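Alpha-galactosidase 1 (Saccharomyces cerevisiae, PDB 3LRL) hydrolyses terminal, non-reducing alpha-D-galactose residues from alpha-D-galactosides such as galactose oligosaccharides, galactomannans and galactolipids. Local coordinates at residues A[71-76]-A[120-125]; A[148-153]-A[186-191]; A[108-113]-A[141-146]. The protein carries 1 engineered substitution. All coordinates share one frame; numbering follows the deposited sequence.

From the N terminus, 71-76 comes first, in the loop that follows strand 68-70 of the parallel barrel sheet. Interaction 1 closes when the chain reaches 120-125, in the loop after strand 109-115. Segment 108-113, on that strand, falls within this span, and its partner 141-146 lies beyond it, so interactions 1 and 3 cross. Interaction 3 closes a beta-alpha-beta unit by pairing strands 109-115 and 145-149. The end of the latter strand belongs to 148-153, which opens interaction 2 after both others have closed; 186-191, following strand 182-185, completes it. The C121-C151 disulfide joins interactions 1 and 2 beside the galactose, and Y113 of interaction 3 hydrogen-bonds D149 of interaction 2.

Interaction 1: A[71-76]-A[120-125]; sequences LDDCWS and TCAGYP. With GLA (alpha-D-galactopyranose), chain D; GLC (alpha-D-glucopyranose), chain B.
D73 reaches across to T120 and A122 with both oxygens of its carboxylate. Its CB passes O6 of the bound galactose, and CG comes up beside the CB of A122. OD1 then accepts from two donors: T120 OG1, at 2.7 Å on the syn lone pair, and the backbone N of C74, which arrives on the anti side. D73 OD2 takes the amide N of A122 at 2.9 Å, on the syn side and 32° out of the carboxylate plane. Galactose O6 also donates to D73 OD2, at 3.1 Å. Both cross-segment donors, T120 OG1 and A122 N, belong to a type I beta turn, T120 to G123, in a loop at the C-terminal end of the TIM barrel strands, where the substrate sits; D72 and D73 are both substrate-binding residues. T120 OG1 lies between its backbone N and carbonyl carbon (chi1 66°), from where it also accepts from Y124 N. With D73 replaced by an alanine, galactose O6 and the amides of A122 and C74 would probably lose their acceptor, and the T120 hydroxyl would be set free to turn.

Farther from the sugar, the Y124 ring turns one face to C74, whose CA sits over its centre, 3.6 Å from the centroid and 14° off the normal, a CH-pi contact. At the ring edge S76 O approaches Y124 CD2, and one water bridges S76 OG to P125 O.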
# COMPACT_ATOMS: atom_id res chain seq x y z
N LEU A 71 15.35 4.53 -32.84
CA LEU A 71 16.51 3.75 -32.46
C LEU A 71 16.50 3.56 -30.95
O LEU A 71 16.28 4.52 -30.20
CB LEU A 71 17.82 4.41 -32.93
CG LEU A 71 19.14 3.70 -32.59
CD1 LEU A 71 19.25 2.25 -33.12
CD2 LEU A 71 20.34 4.52 -33.04
N ASP A 72 16.71 2.32 -30.51
CA ASP A 72 16.52 1.94 -29.12
C ASP A 72 17.88 1.73 -28.46
O ASP A 72 18.87 2.32 -28.89
CB ASP A 72 15.59 0.71 -29.03
CG ASP A 72 14.88 0.61 -27.69
OD1 ASP A 72 13.73 1.10 -27.58
OD2 ASP A 72 15.48 0.05 -26.75
N ASP A 73 17.95 0.90 -27.43
CA ASP A 73 19.18 0.70 -26.65
C ASP A 73 20.38 0.26 -27.50
O ASP A 73 20.23 -0.06 -28.69
CB ASP A 73 18.91 -0.34 -25.56
CG ASP A 73 19.68 -0.08 -24.29
OD1 ASP A 73 20.75 0.57 -24.30
OD2 ASP A 73 19.20 -0.55 -23.26
N CYS A 74 21.55 0.25 -26.87
CA CYS A 74 22.80 -0.35 -27.41
C CYS A 74 23.44 0.37 -28.59
O CYS A 74 24.11 -0.27 -29.38
CB CYS A 74 22.60 -1.81 -27.82
SG CYS A 74 21.41 -2.73 -26.83
N TRP A 75 23.22 1.67 -28.72
CA TRP A 75 23.75 2.40 -29.85
C TRP A 75 25.09 3.09 -29.59
O TRP A 75 25.78 3.50 -30.52
CB TRP A 75 22.73 3.43 -30.30
CG TRP A 75 22.44 4.46 -29.27
CD1 TRP A 75 21.45 4.42 -28.33
CD2 TRP A 75 23.14 5.71 -29.06
NE1 TRP A 75 21.49 5.55 -27.55
CE2 TRP A 75 22.51 6.36 -27.98
CE3 TRP A 75 24.23 6.33 -29.69
CZ2 TRP A 75 22.93 7.61 -27.51
CZ3 TRP A 75 24.65 7.57 -29.23
CH2 TRP A 75 23.99 8.20 -28.14
N SER A 76 25.44 3.25 -28.32
CA SER A 76 26.61 4.04 -27.94
C SER A 76 27.79 3.17 -27.54
O SER A 76 27.65 1.95 -27.34
CB SER A 76 26.25 5.04 -26.82
OG SER A 76 25.73 4.38 -25.68
N THR A 120 21.77 2.47 -19.20
CA THR A 120 20.56 2.06 -19.89
C THR A 120 20.21 0.63 -19.44
O THR A 120 21.01 -0.02 -18.75
CB THR A 120 20.71 2.15 -21.43
OG1 THR A 120 21.68 1.20 -21.88
CG2 THR A 120 21.14 3.56 -21.88
N CYS A 121 19.04 0.13 -19.80
CA CYS A 121 18.68 -1.24 -19.37
C CYS A 121 19.65 -2.31 -19.84
O CYS A 121 19.87 -3.27 -19.13
CB CYS A 121 17.25 -1.60 -19.76
SG CYS A 121 16.04 -0.46 -19.11
N ALA A 122 20.25 -2.13 -21.01
CA ALA A 122 21.26 -3.08 -21.53
C ALA A 122 22.69 -2.73 -21.10
O ALA A 122 23.65 -3.34 -21.58
CB ALA A 122 21.16 -3.19 -23.04
N GLY A 123 22.83 -1.73 -20.23
CA GLY A 123 24.12 -1.44 -19.58
C GLY A 123 25.01 -0.41 -20.26
O GLY A 123 26.19 -0.25 -19.90
N TYR A 124 24.44 0.32 -21.21
CA TYR A 124 25.17 1.41 -21.86
C TYR A 124 25.09 2.68 -21.01
O TYR A 124 24.37 2.71 -20.03
CB TYR A 124 24.68 1.59 -23.31
CG TYR A 124 25.03 0.39 -24.18
CD1 TYR A 124 24.30 -0.79 -24.09
CD2 TYR A 124 26.13 0.43 -25.03
CE1 TYR A 124 24.64 -1.92 -24.85
CE2 TYR A 124 26.47 -0.68 -25.81
CZ TYR A 124 25.73 -1.85 -25.71
OH TYR A 124 26.06 -2.95 -26.48
N PRO A 125 25.87 3.72 -21.36
CA PRO A 125 25.83 4.99 -20.61
C PRO A 125 24.41 5.56 -20.49
O PRO A 125 23.75 5.72 -21.51
CB PRO A 125 26.67 5.93 -21.49
CG PRO A 125 27.56 5.05 -22.23
CD PRO A 125 26.85 3.77 -22.47
C1 GLA D . 12.61 -1.55 -20.88
C2 GLA D . 11.51 -0.71 -21.59
C3 GLA D . 11.86 -0.58 -23.09
C4 GLA D . 13.38 -0.40 -23.42
C5 GLA D . 14.31 -1.31 -22.61
C6 GLA D . 15.78 -0.96 -22.83
O2 GLA D . 10.16 -1.23 -21.34
O3 GLA D . 11.07 0.43 -23.67
O4 GLA D . 13.84 0.93 -23.23
O5 GLA D . 13.96 -1.19 -21.23
O6 GLA D . 16.47 -1.89 -23.65
C1 GLC B . 15.54 -5.30 -18.16
C2 GLC B . 14.96 -5.85 -16.84
C3 GLC B . 13.43 -5.77 -16.72
C4 GLC B . 12.95 -4.41 -17.23
C5 GLC B . 13.36 -4.24 -18.69
C6 GLC B . 12.90 -2.86 -19.12
O1 GLC B . 16.74 -4.62 -17.86
O2 GLC B . 15.39 -7.19 -16.65
O3 GLC B . 13.09 -5.91 -15.37
O4 GLC B . 11.54 -4.24 -17.16
O5 GLC B . 14.76 -4.36 -18.90
O6 GLC B . 12.51 -2.91 -20.47
O HOH W 1 23.82 4.95 -24.17

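Interaction 2: A[148-153]-A[186-191]; sequences YDNCYN and CNWGQD. With GLA (alpha-D-galactopyranose), chain D.
The indole of W188 has the CB of N150 over one face, 4.0 Å from the centroid of its six-membered ring and 13° off the normal, a CH-pi contact. C186 O lies on the same face, nearer the rim. At the edge, in the ring plane, sits C151 SG, 4.0 Å from W188 CZ2; this sulfur is half of the C121-C151 disulfide. The D149 carboxylate stands steeply to the indole, its OD1 meeting CZ2 obliquely. Here the C-terminal ends of two adjacent TIM barrel strands, 145-149 and 182-185, run into the loops that build the active site, and D149 is the catalytic nucleophile.

The backbones join where C186 N donates to Y148 O at 2.8 Å. D149 OD1 is held from its own side: the amide N of N150 gives it a hydrogen bond on the anti lone pair, away from OD2, which limits how the carboxylate can rotate. Y113 OH hydrogen-bonds OD2. On the sugar side C186 SG, placed anti to its backbone N (chi1 -173°), comes to 3.3 Å from galactose O3.

Away from the sugar, the amides of N150 and Q190 meet almost at right angles, with planes 88° apart. The ND2 of N150 donates to Q190 OE1 at 2.7 Å, close to its own amide plane but from well above the carbonyl plane of Q190. N187 OD1 turns to T193, outside the contact, while its CB packs on that of N150. N153 ND2 donates to N150 OD1 at 2.8 Å, and one water accepts from both N153 ND2 and Q190 NE2.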
# COMPACT_ATOMS: atom_id res chain seq x y z
N TYR A 148 12.79 7.63 -23.09
CA TYR A 148 13.59 7.90 -21.90
C TYR A 148 13.25 6.91 -20.77
O TYR A 148 12.20 7.00 -20.11
CB TYR A 148 13.44 9.38 -21.49
CG TYR A 148 14.55 9.91 -20.59
CD1 TYR A 148 15.89 9.68 -20.89
CD2 TYR A 148 14.25 10.67 -19.46
CE1 TYR A 148 16.91 10.16 -20.07
CE2 TYR A 148 15.26 11.15 -18.63
CZ TYR A 148 16.60 10.89 -18.95
OH TYR A 148 17.63 11.36 -18.15
N ASP A 149 14.16 5.95 -20.58
CA ASP A 149 13.92 4.74 -19.77
C ASP A 149 14.07 4.99 -18.25
O ASP A 149 14.24 6.13 -17.82
CB ASP A 149 14.86 3.63 -20.26
CG ASP A 149 14.23 2.24 -20.20
OD1 ASP A 149 13.56 1.91 -19.20
OD2 ASP A 149 14.45 1.47 -21.15
N ASN A 150 14.02 3.91 -17.45
CA ASN A 150 14.02 4.01 -15.98
C ASN A 150 14.89 2.97 -15.25
O ASN A 150 14.71 2.69 -14.06
CB ASN A 150 12.58 3.95 -15.48
CG ASN A 150 12.44 4.20 -13.96
OD1 ASN A 150 13.11 5.05 -13.38
ND2 ASN A 150 11.55 3.46 -13.35
N CYS A 151 15.84 2.40 -15.98
CA CYS A 151 16.79 1.45 -15.41
C CYS A 151 17.91 2.18 -14.66
O CYS A 151 18.33 3.26 -15.07
CB CYS A 151 17.35 0.53 -16.50
SG CYS A 151 16.13 -0.72 -17.08
N TYR A 152 18.35 1.57 -13.56
CA TYR A 152 19.48 2.04 -12.74
C TYR A 152 19.31 3.51 -12.34
O TYR A 152 20.20 4.33 -12.52
CB TYR A 152 20.83 1.74 -13.45
CG TYR A 152 20.95 0.28 -13.84
CD1 TYR A 152 20.79 -0.12 -15.18
CD2 TYR A 152 21.17 -0.70 -12.87
CE1 TYR A 152 20.86 -1.47 -15.54
CE2 TYR A 152 21.24 -2.05 -13.22
CZ TYR A 152 21.08 -2.43 -14.54
OH TYR A 152 21.14 -3.77 -14.86
N ASN A 153 18.16 3.82 -11.77
CA ASN A 153 17.82 5.20 -11.44
C ASN A 153 18.39 5.69 -10.11
O ASN A 153 18.09 6.80 -9.67
CB ASN A 153 16.31 5.42 -11.51
CG ASN A 153 15.54 4.45 -10.62
OD1 ASN A 153 16.03 4.04 -9.57
ND2 ASN A 153 14.33 4.10 -11.05
N CYS A 186 9.50 6.45 -20.26
CA CYS A 186 9.49 4.99 -20.11
C CYS A 186 9.86 4.67 -18.66
O CYS A 186 10.99 4.29 -18.36
CB CYS A 186 10.45 4.36 -21.11
SG CYS A 186 10.43 2.57 -21.23
N ASN A 187 8.93 4.87 -17.73
CA ASN A 187 9.15 4.48 -16.33
C ASN A 187 8.09 3.52 -15.82
O ASN A 187 7.99 3.28 -14.62
CB ASN A 187 9.28 5.69 -15.39
CG ASN A 187 7.94 6.23 -14.90
OD1 ASN A 187 6.95 6.25 -15.62
ND2 ASN A 187 7.93 6.72 -13.68
N TRP A 188 7.29 2.96 -16.74
CA TRP A 188 6.44 1.80 -16.46
C TRP A 188 5.28 2.11 -15.50
O TRP A 188 4.80 1.23 -14.75
CB TRP A 188 7.28 0.65 -15.90
CG TRP A 188 8.65 0.50 -16.55
CD1 TRP A 188 8.92 0.43 -17.89
CD2 TRP A 188 9.90 0.36 -15.87
NE1 TRP A 188 10.27 0.28 -18.09
CE2 TRP A 188 10.90 0.23 -16.87
CE3 TRP A 188 10.29 0.33 -14.51
CZ2 TRP A 188 12.26 0.08 -16.55
CZ3 TRP A 188 11.64 0.19 -14.20
CH2 TRP A 188 12.61 0.04 -15.23
N GLY A 189 4.85 3.37 -15.52
CA GLY A 189 3.79 3.85 -14.65
C GLY A 189 4.19 4.03 -13.21
O GLY A 189 3.33 4.27 -12.34
N GLN A 190 5.49 3.91 -12.93
CA GLN A 190 6.00 3.99 -11.56
C GLN A 190 5.68 5.35 -10.92
O GLN A 190 5.82 6.41 -11.55
CB GLN A 190 7.50 3.67 -11.53
CG GLN A 190 8.18 3.56 -10.15
CD GLN A 190 9.66 3.17 -10.30
OE1 GLN A 190 10.50 3.93 -10.86
NE2 GLN A 190 9.98 1.97 -9.84
N ASP A 191 5.23 5.29 -9.66
CA ASP A 191 4.83 6.48 -8.90
C ASP A 191 3.73 7.31 -9.58
O ASP A 191 3.75 8.54 -9.53
CB ASP A 191 6.04 7.35 -8.53
CG ASP A 191 7.12 6.56 -7.84
OD1 ASP A 191 6.75 5.79 -6.93
OD2 ASP A 191 8.32 6.68 -8.19
C1 GLA D . 12.61 -1.55 -20.88
C2 GLA D . 11.51 -0.71 -21.59
C3 GLA D . 11.86 -0.58 -23.09
C4 GLA D . 13.38 -0.40 -23.42
C5 GLA D . 14.31 -1.31 -22.61
C6 GLA D . 15.78 -0.96 -22.83
O2 GLA D . 10.16 -1.23 -21.34
O3 GLA D . 11.07 0.43 -23.67
O4 GLA D . 13.84 0.93 -23.23
O5 GLA D . 13.96 -1.19 -21.23
O6 GLA D . 16.47 -1.89 -23.65
O HOH W 2 12.96 1.66 -9.88

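Interaction 3: A[108-113]-A[141-146]; sequences FLFGMY and NRVDYL. With GLA (alpha-D-galactopyranose), chain D.
D144 OD2 takes the backbone N of F110 at 2.9 Å on its anti lone pair, and H104 hydrogen-bonds the same oxygen; R179 forms a salt bridge to OD1. The contact pairs two adjacent parallel strands of the TIM barrel, 109-115 and 145-149, in a beta-alpha-beta unit whose crossover passes through helix 131-140. With CG beside the backbone N (chi1 -53°), the D144 carboxylate folds back to bring OD2 to F110 N. Separately, the backbone N of D144 donates to F110 O at 2.9 Å, in the carbonyl plane. One step on, M112 N donates to Y145 O at 3.0 Å.

G111 and Y145 form a parallel bridge, their CA atoms 4.3 Å apart. G111, with no side chain, lets Y145 CB come to 3.7 Å from G111 CA. The Y145 ring meets F182 on the adjacent strand 182-185 and, across G111, Y68 on the strand beyond 109-115. On the sheet's other face, towards helix 96-105, V143 CG2 wedges between F110 and M112, 3.9 Å from F110 CE2. The thioether chain of M112 runs across V143 at about a right angle, with SD 3.5 Å from V143 CG2.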
# COMPACT_ATOMS: atom_id res chain seq x y z
N PHE A 108 10.83 11.18 -42.96
CA PHE A 108 10.71 10.52 -41.66
C PHE A 108 11.12 11.43 -40.52
O PHE A 108 11.86 12.40 -40.71
CB PHE A 108 11.59 9.27 -41.58
CG PHE A 108 11.00 8.04 -42.18
CD1 PHE A 108 11.58 7.46 -43.31
CD2 PHE A 108 9.88 7.43 -41.61
CE1 PHE A 108 11.06 6.31 -43.87
CE2 PHE A 108 9.34 6.27 -42.17
CZ PHE A 108 9.93 5.71 -43.30
N LEU A 109 10.66 11.07 -39.32
CA LEU A 109 11.13 11.63 -38.05
C LEU A 109 12.04 10.59 -37.33
O LEU A 109 11.88 9.38 -37.51
CB LEU A 109 9.95 12.13 -37.21
CG LEU A 109 9.17 13.36 -37.75
CD1 LEU A 109 8.07 13.85 -36.82
CD2 LEU A 109 10.07 14.58 -38.13
N PHE A 110 13.01 11.08 -36.57
CA PHE A 110 14.06 10.25 -35.98
C PHE A 110 14.05 10.21 -34.42
O PHE A 110 14.19 11.24 -33.76
CB PHE A 110 15.43 10.73 -36.48
CG PHE A 110 16.60 9.94 -35.95
CD1 PHE A 110 16.57 8.54 -35.91
CD2 PHE A 110 17.76 10.58 -35.54
CE1 PHE A 110 17.67 7.81 -35.43
CE2 PHE A 110 18.84 9.86 -35.08
CZ PHE A 110 18.79 8.46 -35.02
N GLY A 111 13.90 9.00 -33.86
CA GLY A 111 13.92 8.80 -32.41
C GLY A 111 15.19 8.16 -31.90
O GLY A 111 15.81 7.31 -32.57
N MET A 112 15.61 8.60 -30.71
CA MET A 112 16.71 7.92 -30.01
C MET A 112 16.29 7.57 -28.60
O MET A 112 15.16 7.82 -28.20
CB MET A 112 18.01 8.72 -30.03
CG MET A 112 18.66 8.82 -31.41
SD MET A 112 20.36 9.46 -31.42
CE MET A 112 21.31 8.12 -30.76
N TYR A 113 17.21 6.96 -27.87
CA TYR A 113 16.91 6.36 -26.59
C TYR A 113 18.04 6.65 -25.58
O TYR A 113 19.25 6.67 -25.92
CB TYR A 113 16.70 4.85 -26.78
CG TYR A 113 16.79 4.03 -25.52
CD1 TYR A 113 18.03 3.68 -24.98
CD2 TYR A 113 15.64 3.63 -24.86
CE1 TYR A 113 18.13 2.96 -23.81
CE2 TYR A 113 15.72 2.89 -23.69
CZ TYR A 113 16.96 2.56 -23.18
OH TYR A 113 17.03 1.85 -22.01
N ASN A 141 22.76 16.14 -32.99
CA ASN A 141 22.52 15.06 -33.97
C ASN A 141 21.12 15.07 -34.61
O ASN A 141 20.73 14.09 -35.26
CB ASN A 141 22.87 13.69 -33.37
CG ASN A 141 24.34 13.56 -33.07
OD1 ASN A 141 24.82 14.02 -32.01
ND2 ASN A 141 25.08 12.97 -33.99
N ARG A 142 20.40 16.17 -34.42
CA ARG A 142 19.13 16.49 -35.11
C ARG A 142 18.01 15.47 -34.86
O ARG A 142 17.22 15.13 -35.76
CB ARG A 142 19.37 16.74 -36.60
CG ARG A 142 20.26 17.95 -36.88
CD ARG A 142 20.58 18.11 -38.36
NE ARG A 142 21.54 17.12 -38.86
CZ ARG A 142 22.85 17.16 -38.64
NH1 ARG A 142 23.39 18.11 -37.90
NH2 ARG A 142 23.64 16.23 -39.18
N VAL A 143 17.97 15.00 -33.60
CA VAL A 143 17.00 14.01 -33.13
C VAL A 143 15.66 14.70 -32.90
O VAL A 143 15.64 15.86 -32.51
CB VAL A 143 17.54 13.31 -31.83
CG1 VAL A 143 16.48 12.44 -31.16
CG2 VAL A 143 18.76 12.49 -32.16
N ASP A 144 14.56 14.00 -33.15
CA ASP A 144 13.21 14.60 -33.12
C ASP A 144 12.34 14.03 -31.99
O ASP A 144 11.22 14.49 -31.76
CB ASP A 144 12.45 14.37 -34.44
CG ASP A 144 13.23 14.81 -35.67
OD1 ASP A 144 13.47 16.03 -35.85
OD2 ASP A 144 13.59 13.92 -36.48
N TYR A 145 12.86 13.00 -31.31
CA TYR A 145 12.06 12.17 -30.44
C TYR A 145 13.00 11.49 -29.48
O TYR A 145 14.05 11.00 -29.89
CB TYR A 145 11.33 11.14 -31.30
CG TYR A 145 10.41 10.15 -30.59
CD1 TYR A 145 10.93 9.08 -29.82
CD2 TYR A 145 9.03 10.24 -30.74
CE1 TYR A 145 10.07 8.17 -29.19
CE2 TYR A 145 8.17 9.36 -30.12
CZ TYR A 145 8.69 8.31 -29.36
OH TYR A 145 7.81 7.43 -28.77
N LEU A 146 12.61 11.45 -28.21
CA LEU A 146 13.41 10.72 -27.21
C LEU A 146 12.58 9.73 -26.39
O LEU A 146 11.60 10.12 -25.75
CB LEU A 146 14.16 11.68 -26.28
CG LEU A 146 15.02 11.06 -25.16
CD1 LEU A 146 16.21 10.21 -25.68
CD2 LEU A 146 15.49 12.15 -24.19
C1 GLA D . 12.61 -1.55 -20.88
C2 GLA D . 11.51 -0.71 -21.59
C3 GLA D . 11.86 -0.58 -23.09
C4 GLA D . 13.38 -0.40 -23.42
C5 GLA D . 14.31 -1.31 -22.61
C6 GLA D . 15.78 -0.96 -22.83
O2 GLA D . 10.16 -1.23 -21.34
O3 GLA D . 11.07 0.43 -23.67
O4 GLA D . 13.84 0.93 -23.23
O5 GLA D . 13.96 -1.19 -21.23
O6 GLA D . 16.47 -1.89 -23.65